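Local structure of VP4 protein (Tellina virus 1, 3P06) at residues A[47-50]-A[54-57]; A[120-125]-A[183-188]. The protein is a birnavirus serine protease that probably cleaves the viral polyprotein into its final products, caught here as an acyl-enzyme formed within one chain. One frame throughout, in Å; residues are numbered along the deposited sequence.

Contact 1. Residues A[47-50]-A[54-57]; sequences AQTV and TIYG
A47 and I55 face each other as an antiparallel hydrogen-bonded pair. Two backbone bonds join them. A47 N gives its proton to I55 O at 2.9 Å, and I55 N returns one to A47 O at 2.8 Å. The two bonds close the ring of the pair. A47 O also receives a CA-H...O contact, from T54 CA at 3.4 Å. One carbonyl oxygen thus meets two neighbouring groups of the opposite strand. Q48 and T54 form the next pair, a non-hydrogen-bonded one, with their CA atoms 4.5 Å apart.

The apolar contacts lie on the face that carries A47 and I55. A47 CB stands 4.3 Å from I55 CB. I55 CG1 is anti to its carbonyl carbon (chi1 -53°), and the chain runs on to CD1, which meets T49 CG2 at 3.8 Å. The two side chains cross at about a right angle and touch through these methyl groups. Q48 and T54 point to the other face.

The polar side of T49 turns to the hairpin loop and beyond. Its OG1 is hydrogen-bonded to I72 O and to G53 N. This ties the start of the loop to its end and to a neighbouring loop.

The pair belongs to the beta hairpin of strands 45-48 and 54-58, at one edge of the mixed sheet, where 45-48 is the outermost strand. On the far side of 54-58, T54 and Y56 bond through their backbones to strand 75-81 and to G74 just before it. I64 and A67 of helix 64-67 pack on A47, while I72 and W103 lie against I55.

Contact 2. Residues A[120-125]-A[183-188]; sequences FLMVTG and VTFSSG. With BME (beta-mercaptoethanol), chain F; SO4 (sulfate ion), chain B.
F120 meets V183, and M122 meets F185. These two apolar contacts join the segments, and no hydrogen bond runs between them. V183 CG1 lies at the edge of the F120 ring, near its plane, 3.7 Å from F120 CE1. F120 CG is anti to the backbone N (chi1 -176°), and this extends the ring to the valine. M122, modelled as selenomethionine, and F185 approach from opposite directions. The M122 chain bends at its last torsion (chi3 88°), and M122 CE comes to 3.9 Å from F185 CE1. M122 SE lies 5.2 Å from the F185 ring centroid, 66° off the normal, an oblique Met-aromatic contact.

The next shell fixes these groups. V145 of helix 138-149 touches both M122 and F185. I151 packs on F120 and M122, L11 and P13 also touch M122, and the W178 ring meets that of F120. Backbone bonds from M122 to G152 and A154 place its strand beside 153-155.

T124 OG1 is hydrogen-bonded to NZ of K141, the predicted active-site lysine, and lies 3.2 Å from O1 of a sulfate, probably from the crystallisation liquor, that K141 also binds. Across the contact itself the chemistry is apolar. Cohesion there therefore rests on close packing, while T124, which makes no contact with 183-188, takes part in a polar site beside the predicted catalytic residues.

In the fold
From the N terminus, the chain passes through strands 9-18 and 21-31 before contact 1, which closes a hairpin with three residues between its segments. The chain then adds strand 75-81 to the mixed sheet, beside 54-58, and goes on to 120-125. Contact 2 closes a far longer loop, with 57 residues between its segments, among them helices 138-149 and 166-173. The two contacts follow in series and neither nests within the other. They lie on opposite sides of the chain's centre. The centres of contact 1 and contact 2 are about 21 Å apart. Contact 1 pairs the edge strand of the mixed sheet with its neighbour. Contact 2 joins the three-stranded parallel sheet to the end strand of the four-stranded antiparallel one.

Contact 1. Residues A[47-50]-A[54-57]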
# COMPACT_ATOMS: atom_id res chain seq x y z
N ALA A 47 3.63 0.39 -14.48
CA ALA A 47 4.20 1.74 -14.60
C ALA A 47 5.72 1.59 -14.56
O ALA A 47 6.27 1.02 -13.59
CB ALA A 47 3.73 2.61 -13.45
N GLN A 48 6.42 2.02 -15.60
CA GLN A 48 7.88 2.11 -15.55
C GLN A 48 8.23 3.55 -15.12
O GLN A 48 7.64 4.51 -15.66
CB GLN A 48 8.45 1.86 -16.94
CG GLN A 48 8.07 0.45 -17.38
CD GLN A 48 8.63 0.15 -18.72
OE1 GLN A 48 8.37 0.85 -19.71
NE2 GLN A 48 9.46 -0.87 -18.77
N THR A 49 9.14 3.71 -14.17
CA THR A 49 9.36 5.03 -13.62
C THR A 49 10.57 5.67 -14.20
O THR A 49 11.48 4.99 -14.72
CB THR A 49 9.60 5.02 -12.12
OG1 THR A 49 10.89 4.45 -11.91
CG2 THR A 49 8.51 4.19 -11.35
N VAL A 50 10.64 6.98 -14.04
CA VAL A 50 11.83 7.71 -14.50
C VAL A 50 13.15 7.25 -13.88
O VAL A 50 14.18 7.38 -14.53
CB VAL A 50 11.68 9.21 -14.36
CG1 VAL A 50 10.72 9.75 -15.50
CG2 VAL A 50 11.28 9.59 -12.86
N THR A 54 9.91 -0.45 -11.76
CA THR A 54 8.73 -1.03 -12.44
C THR A 54 7.70 -1.30 -11.36
O THR A 54 8.05 -1.94 -10.33
CB THR A 54 9.05 -2.40 -13.14
OG1 THR A 54 10.13 -2.28 -14.06
CG2 THR A 54 7.83 -2.86 -13.95
N ILE A 55 6.45 -0.81 -11.52
CA ILE A 55 5.45 -1.04 -10.51
C ILE A 55 4.34 -1.87 -11.21
O ILE A 55 3.72 -1.43 -12.20
CB ILE A 55 4.88 0.30 -10.04
CG1 ILE A 55 6.01 1.28 -9.59
CG2 ILE A 55 3.83 0.12 -8.91
CD1 ILE A 55 5.53 2.72 -9.53
N TYR A 56 4.01 -3.01 -10.63
CA TYR A 56 2.98 -3.92 -11.10
C TYR A 56 1.76 -3.83 -10.21
O TYR A 56 1.86 -3.48 -9.04
CB TYR A 56 3.53 -5.39 -11.01
CG TYR A 56 4.81 -5.67 -11.78
CD1 TYR A 56 4.75 -6.22 -13.07
CD2 TYR A 56 6.10 -5.38 -11.22
CE1 TYR A 56 5.91 -6.53 -13.78
CE2 TYR A 56 7.30 -5.70 -11.93
CZ TYR A 56 7.19 -6.25 -13.20
OH TYR A 56 8.29 -6.55 -13.93
N GLY A 57 0.61 -4.27 -10.74
CA GLY A 57 -0.58 -4.47 -9.92
C GLY A 57 -1.53 -3.26 -10.11
O GLY A 57 -2.56 -3.20 -9.48

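Contact 2. Residues A[120-125]-A[183-188]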
# COMPACT_ATOMS: atom_id res chain seq x y z
N PHE A 120 5.69 -2.24 11.20
CA PHE A 120 4.37 -2.38 11.76
C PHE A 120 3.75 -1.00 11.71
O PHE A 120 3.67 -0.32 12.74
CB PHE A 120 4.49 -2.89 13.18
CG PHE A 120 3.18 -3.16 13.84
CD1 PHE A 120 2.33 -4.13 13.36
CD2 PHE A 120 2.81 -2.45 15.00
CE1 PHE A 120 1.09 -4.37 13.98
CE2 PHE A 120 1.54 -2.70 15.62
CZ PHE A 120 0.73 -3.68 15.12
N LEU A 121 3.33 -0.59 10.52
CA LEU A 121 2.85 0.74 10.32
C LEU A 121 2.26 0.77 8.92
O LEU A 121 2.86 0.26 7.98
CB LEU A 121 4.02 1.72 10.38
CG LEU A 121 3.67 3.21 10.27
CD1 LEU A 121 3.05 3.70 11.53
CD2 LEU A 121 4.87 4.09 9.93
N MSE A 122 1.10 1.37 8.76
CA MSE A 122 0.51 1.45 7.43
C MSE A 122 0.82 2.84 6.92
O MSE A 122 0.99 3.79 7.73
CB MSE A 122 -1.00 1.26 7.50
CG MSE A 122 -1.38 -0.14 8.03
SE MSE A 122 -3.36 -0.31 7.84
CE MSE A 122 -3.25 -1.00 6.03
N VAL A 123 0.86 2.99 5.61
CA VAL A 123 1.20 4.31 5.08
C VAL A 123 0.22 4.73 3.98
O VAL A 123 -0.12 3.92 3.14
CB VAL A 123 2.67 4.26 4.56
CG1 VAL A 123 3.01 5.53 3.77
CG2 VAL A 123 3.69 4.03 5.76
N THR A 124 -0.26 5.96 3.96
CA THR A 124 -1.15 6.38 2.85
C THR A 124 -0.68 7.74 2.32
O THR A 124 -0.30 8.63 3.11
CB THR A 124 -2.70 6.45 3.30
OG1 THR A 124 -3.57 6.63 2.15
CG2 THR A 124 -2.97 7.60 4.23
N GLY A 125 -0.82 7.93 1.00
CA GLY A 125 -0.69 9.24 0.40
C GLY A 125 -0.11 9.15 -1.01
O GLY A 125 0.57 8.19 -1.34
N VAL A 183 -1.56 -8.91 11.56
CA VAL A 183 -2.71 -8.07 11.39
C VAL A 183 -3.56 -8.73 10.34
O VAL A 183 -3.04 -9.35 9.37
CB VAL A 183 -2.38 -6.54 11.00
CG1 VAL A 183 -1.86 -5.78 12.23
CG2 VAL A 183 -1.36 -6.40 9.83
N THR A 184 -4.87 -8.63 10.51
CA THR A 184 -5.70 -9.16 9.45
C THR A 184 -6.65 -8.06 8.91
O THR A 184 -6.93 -7.08 9.63
CB THR A 184 -6.45 -10.37 9.92
OG1 THR A 184 -7.40 -9.93 10.90
CG2 THR A 184 -5.50 -11.38 10.60
N PHE A 185 -7.15 -8.23 7.69
CA PHE A 185 -8.00 -7.22 7.05
C PHE A 185 -9.13 -7.92 6.34
O PHE A 185 -8.99 -9.10 6.02
CB PHE A 185 -7.20 -6.43 6.03
CG PHE A 185 -5.98 -5.80 6.59
CD1 PHE A 185 -6.07 -4.57 7.30
CD2 PHE A 185 -4.75 -6.43 6.44
CE1 PHE A 185 -4.91 -3.98 7.87
CE2 PHE A 185 -3.57 -5.81 6.97
CZ PHE A 185 -3.67 -4.60 7.70
N SER A 186 -10.26 -7.21 6.11
CA SER A 186 -11.38 -7.72 5.31
C SER A 186 -11.00 -7.66 3.83
O SER A 186 -10.17 -6.81 3.41
CB SER A 186 -12.65 -6.84 5.49
OG SER A 186 -13.34 -7.21 6.67
N SER A 187 -11.61 -8.52 3.04
CA SER A 187 -11.43 -8.39 1.60
C SER A 187 -12.72 -7.91 0.94
O SER A 187 -13.79 -7.96 1.53
CB SER A 187 -10.98 -9.72 1.00
OG SER A 187 -11.79 -10.79 1.49
N GLY A 188 -12.61 -7.42 -0.29
CA GLY A 188 -13.79 -7.08 -1.06
C GLY A 188 -13.57 -7.38 -2.52
O GLY A 188 -12.45 -7.61 -2.99
C1 BME F . -8.27 -7.48 -0.31
C2 BME F . -8.22 -6.10 0.39
O1 BME F . -9.58 -7.90 -0.77
S2 BME F . -7.81 -6.37 2.19
S SO4 B . -5.30 9.66 1.24
O1 SO4 B . -3.86 9.61 1.17
O2 SO4 B . -5.68 9.46 2.63
O3 SO4 B . -5.70 10.97 0.78
O4 SO4 B . -6.00 8.73 0.39